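Local coordinates for histidine kinase (Methanosarcina mazei, PDB 3LIB), which is the extracellular double-Cache (PDC-fold) sensor domain of a putative membrane histidine kinase that probably autophosphorylates on histidine using ATP, at residues 43-47 with 154-158; 71-77 with 165-171. The contacts are given in a common frame with arbitrary orientation. Residue numbers count along the deposited sequence, not the author numbering.

Contact 1: residues 43-47 with 154-158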
# COMPACT_ATOMS: atom_id res chain seq x y z
N SER A 43 -12.59 8.63 -9.37
CA SER A 43 -13.01 9.89 -8.77
C SER A 43 -13.22 11.01 -9.79
O SER A 43 -14.17 11.77 -9.67
CB SER A 43 -12.08 10.34 -7.65
OG SER A 43 -10.97 11.04 -8.18
N THR A 44 -12.35 11.09 -10.78
CA THR A 44 -12.50 12.13 -11.77
C THR A 44 -13.86 11.88 -12.35
O THR A 44 -14.60 12.79 -12.69
CB THR A 44 -11.41 12.09 -12.89
OG1 THR A 44 -10.15 12.60 -12.40
CG2 THR A 44 -11.82 12.97 -14.09
N THR A 45 -14.22 10.61 -12.43
CA THR A 45 -15.51 10.25 -12.98
C THR A 45 -16.58 10.75 -12.07
O THR A 45 -17.44 11.48 -12.52
CB THR A 45 -15.64 8.74 -13.18
OG1 THR A 45 -14.82 8.36 -14.30
CG2 THR A 45 -17.07 8.37 -13.46
N MET A 46 -16.54 10.40 -10.78
CA MET A 46 -17.59 10.85 -9.87
C MET A 46 -17.72 12.37 -9.86
O MET A 46 -18.81 12.89 -9.69
CB MET A 46 -17.36 10.36 -8.46
CG MET A 46 -17.61 8.88 -8.28
SD MET A 46 -19.34 8.39 -8.30
CE MET A 46 -19.32 7.47 -9.81
N GLU A 47 -16.61 13.07 -10.03
CA GLU A 47 -16.67 14.52 -10.22
C GLU A 47 -17.58 14.85 -11.38
O GLU A 47 -18.35 15.79 -11.32
CB GLU A 47 -15.28 15.10 -10.51
CG GLU A 47 -14.56 15.71 -9.32
CD GLU A 47 -13.06 15.46 -9.36
OE1 GLU A 47 -12.54 15.18 -10.46
OE2 GLU A 47 -12.40 15.53 -8.30
N SER A 154 -8.34 8.87 -3.77
CA SER A 154 -8.24 10.11 -4.52
C SER A 154 -9.48 10.97 -4.35
O SER A 154 -10.59 10.53 -4.67
CB SER A 154 -8.02 9.78 -5.98
OG SER A 154 -7.97 10.96 -6.73
N PRO A 155 -9.30 12.21 -3.85
CA PRO A 155 -10.42 13.12 -3.54
C PRO A 155 -11.29 13.51 -4.77
O PRO A 155 -10.77 13.73 -5.87
CB PRO A 155 -9.73 14.35 -2.94
CG PRO A 155 -8.34 14.30 -3.45
CD PRO A 155 -7.98 12.86 -3.66
N ILE A 156 -12.61 13.52 -4.54
CA ILE A 156 -13.61 14.00 -5.49
C ILE A 156 -13.83 15.46 -5.18
O ILE A 156 -14.50 15.83 -4.18
CB ILE A 156 -14.98 13.24 -5.38
CG1 ILE A 156 -14.77 11.70 -5.44
CG2 ILE A 156 -15.95 13.79 -6.48
CD1 ILE A 156 -15.98 10.85 -5.12
N MET A 157 -13.22 16.31 -6.01
CA MET A 157 -13.29 17.75 -5.83
C MET A 157 -14.36 18.29 -6.75
O MET A 157 -14.17 18.33 -7.96
CB MET A 157 -11.92 18.39 -6.11
CG MET A 157 -10.81 18.01 -5.13
SD MET A 157 -11.22 18.25 -3.40
CE MET A 157 -11.58 19.98 -3.46
N LYS A 158 -15.51 18.67 -6.20
CA LYS A 158 -16.57 19.29 -7.01
C LYS A 158 -16.58 20.82 -7.00
O LYS A 158 -17.03 21.47 -6.04
CB LYS A 158 -17.95 18.72 -6.65
CG LYS A 158 -18.35 17.56 -7.54
CD LYS A 158 -19.65 16.93 -7.11
CE LYS A 158 -19.89 15.71 -7.96
NZ LYS A 158 -21.30 15.34 -7.93
O HOH W 1 -9.82 13.66 -8.18
O HOH W 2 -21.52 12.91 -7.47
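Glu47, with 87 Å² of its surface covered, makes the firm direct hydrogen bond between helix residues 43-47 and strand residues 154-158. Its CA-to-CB bond points sideways, but the chain bends over the strand so that OE2 accepts a hydrogen bond from Met157 N (2.6 Å, N-H...O angle 158°). Ile156 (63 Å²) packs against the helix: its CG2 is 3.7 Å from Glu47 CG and its CD1 3.6 Å from Met46 CB. Ser43 (61 Å²) is at the closest backbone approach, its CA 5.3 Å from Ile156 CA, and its CB rests 3.7 Å from Ile156 CG1. Water 1 joins Ser43 OG (2.9 Å) to Pro155 O (2.5 Å), donating to the carbonyl, while Ser154 OG is hydrogen-bonded to Asp136. The axes of these two segments pass 7.3 Å apart at only 17°, so helix and strand run almost parallel. This fits the PDC fold of Cache sensors, in which the C-terminal end of the long N-terminal helix, here 12-48, packs on the sheet of the membrane-distal domain.

Contact 2: residues 71-77 with 165-171; sequences LLGTYVA and IGGVDVS
Two neighbouring antiparallel strands of a PDC-fold sheet, 73-77 and 165-171, are inclined at 157° with their axes 4.7 Å apart. Tyr75 and Gly167, a hydrogen-bonded pair, exchange both backbone hydrogen bonds (Tyr75 N to Gly167 O 3.3 Å, Gly167 N to Tyr75 O 3.0 Å), as do Ala77 and Ile165 (N to O 2.9 Å each way). Thr74-Val168 and Val76-Gly166 are non-hydrogen-bonded pairs, with CA-CA distances of 4.3 and 4.5 Å. The main bump is the Tyr75 ring, which at chi1 47° (p) and chi2 108° folds across the partner strand into the hollow at Gly167, with Ile165 CD1 at its edge, 4.4 Å from Tyr75 CE1. Gly167 CA lies 3.7 Å from the ring centroid, 23° off the normal, a CH-pi contact; an ideal CB there would clash, 2.3 Å from Tyr75 CZ. Thr74, Val76 and Val168 point to the other face, where helix 54-66 covers Thr74 and Val76. Past the glycine, Asp169 (chi1 m) receives the phenol: Tyr75 OH donates to Asp169 OD2 at 2.7 Å.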
# COMPACT_ATOMS: atom_id res chain seq x y z
N LEU A 71 -7.33 -6.68 -6.77
CA LEU A 71 -7.85 -5.64 -5.89
C LEU A 71 -8.69 -6.15 -4.73
O LEU A 71 -9.80 -6.63 -4.92
CB LEU A 71 -8.69 -4.65 -6.70
CG LEU A 71 -7.97 -3.73 -7.68
CD1 LEU A 71 -8.95 -2.70 -8.17
CD2 LEU A 71 -6.78 -3.05 -7.01
N LEU A 72 -8.21 -5.99 -3.51
CA LEU A 72 -9.04 -6.26 -2.33
C LEU A 72 -10.48 -5.67 -2.39
O LEU A 72 -11.42 -6.28 -1.92
CB LEU A 72 -8.33 -5.74 -1.09
CG LEU A 72 -8.58 -6.54 0.17
CD1 LEU A 72 -8.66 -5.61 1.35
CD2 LEU A 72 -9.85 -7.25 0.01
N GLY A 73 -10.67 -4.47 -2.94
CA GLY A 73 -12.00 -3.84 -3.02
C GLY A 73 -12.03 -2.47 -3.70
O GLY A 73 -10.98 -1.86 -3.95
N THR A 74 -13.21 -1.99 -4.04
CA THR A 74 -13.31 -0.67 -4.62
C THR A 74 -14.36 0.06 -3.80
O THR A 74 -15.20 -0.59 -3.17
CB THR A 74 -13.79 -0.70 -6.06
OG1 THR A 74 -15.15 -1.11 -6.07
CG2 THR A 74 -12.95 -1.64 -6.92
N TYR A 75 -14.34 1.39 -3.79
CA TYR A 75 -15.28 2.13 -2.95
C TYR A 75 -15.37 3.59 -3.30
O TYR A 75 -14.43 4.18 -3.82
CB TYR A 75 -14.88 2.05 -1.47
CG TYR A 75 -13.41 2.33 -1.24
CD1 TYR A 75 -12.97 3.52 -0.65
CD2 TYR A 75 -12.45 1.40 -1.63
CE1 TYR A 75 -11.61 3.75 -0.45
CE2 TYR A 75 -11.11 1.62 -1.44
CZ TYR A 75 -10.69 2.79 -0.85
OH TYR A 75 -9.33 2.97 -0.70
N VAL A 76 -16.51 4.16 -2.96
CA VAL A 76 -16.70 5.59 -3.02
C VAL A 76 -17.23 6.05 -1.64
O VAL A 76 -17.97 5.32 -0.96
CB VAL A 76 -17.68 5.88 -4.12
CG1 VAL A 76 -18.61 6.97 -3.72
CG2 VAL A 76 -16.92 6.20 -5.36
N ALA A 77 -16.85 7.24 -1.18
CA ALA A 77 -17.46 7.71 0.07
C ALA A 77 -17.68 9.23 0.15
O ALA A 77 -16.74 10.03 0.05
CB ALA A 77 -16.71 7.20 1.25
N ILE A 165 -14.42 10.86 -1.51
CA ILE A 165 -13.32 10.02 -2.05
C ILE A 165 -13.73 8.87 -2.99
O ILE A 165 -14.86 8.39 -2.98
CB ILE A 165 -12.41 9.41 -0.93
CG1 ILE A 165 -13.16 8.34 -0.15
CG2 ILE A 165 -11.88 10.50 -0.02
CD1 ILE A 165 -12.41 7.79 1.06
N GLY A 166 -12.77 8.46 -3.80
CA GLY A 166 -12.86 7.26 -4.61
C GLY A 166 -11.58 6.49 -4.37
O GLY A 166 -10.50 7.06 -4.32
N GLY A 167 -11.68 5.18 -4.21
CA GLY A 167 -10.51 4.41 -3.84
C GLY A 167 -10.54 2.95 -4.26
O GLY A 167 -11.47 2.47 -4.91
N VAL A 168 -9.47 2.26 -3.88
CA VAL A 168 -9.35 0.86 -4.13
C VAL A 168 -8.32 0.41 -3.13
O VAL A 168 -7.48 1.20 -2.69
CB VAL A 168 -8.85 0.55 -5.56
CG1 VAL A 168 -9.51 1.47 -6.59
CG2 VAL A 168 -7.31 0.64 -5.61
N ASP A 169 -8.39 -0.87 -2.77
CA ASP A 169 -7.57 -1.43 -1.72
C ASP A 169 -6.67 -2.56 -2.21
O ASP A 169 -6.96 -3.23 -3.19
CB ASP A 169 -8.47 -1.90 -0.59
CG ASP A 169 -9.07 -0.74 0.15
OD1 ASP A 169 -9.90 -0.94 1.07
OD2 ASP A 169 -8.70 0.40 -0.20
N VAL A 170 -5.55 -2.74 -1.53
CA VAL A 170 -4.78 -3.93 -1.68
C VAL A 170 -4.43 -4.49 -0.29
O VAL A 170 -4.25 -3.72 0.66
CB VAL A 170 -3.52 -3.67 -2.47
CG1 VAL A 170 -2.58 -4.82 -2.29
CG2 VAL A 170 -3.86 -3.46 -3.93
N SER A 171 -4.38 -5.81 -0.17
CA SER A 171 -4.00 -6.45 1.08
C SER A 171 -2.50 -6.63 1.16
O SER A 171 -1.77 -6.70 0.15
CB SER A 171 -4.65 -7.82 1.18
OG SER A 171 -4.33 -8.55 0.01

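Contacts 1 and 2 lie in the same domain, their centres 14 Å apart, and meet through strands 147-158 and 161-171, which are consecutive in the chain and adjacent in one sheet. Ser154 N of contact 1 probably hydrogen-bonds to Gly166 O of contact 2 at 2.9 Å. Packing continues across the junction: Ile156 CD1 lies 3.4 Å from Ile165 O, and Met46 CG is 4.0 Å from Val76 CG2, so helix 12-48 also reaches strand 73-78. Contact 1 therefore packs the end of the long helix on the sheet in which contact 2 is one strand pair. The Ala77 side chain is about 13 Å from a bound potassium ion, too far for direct coordination.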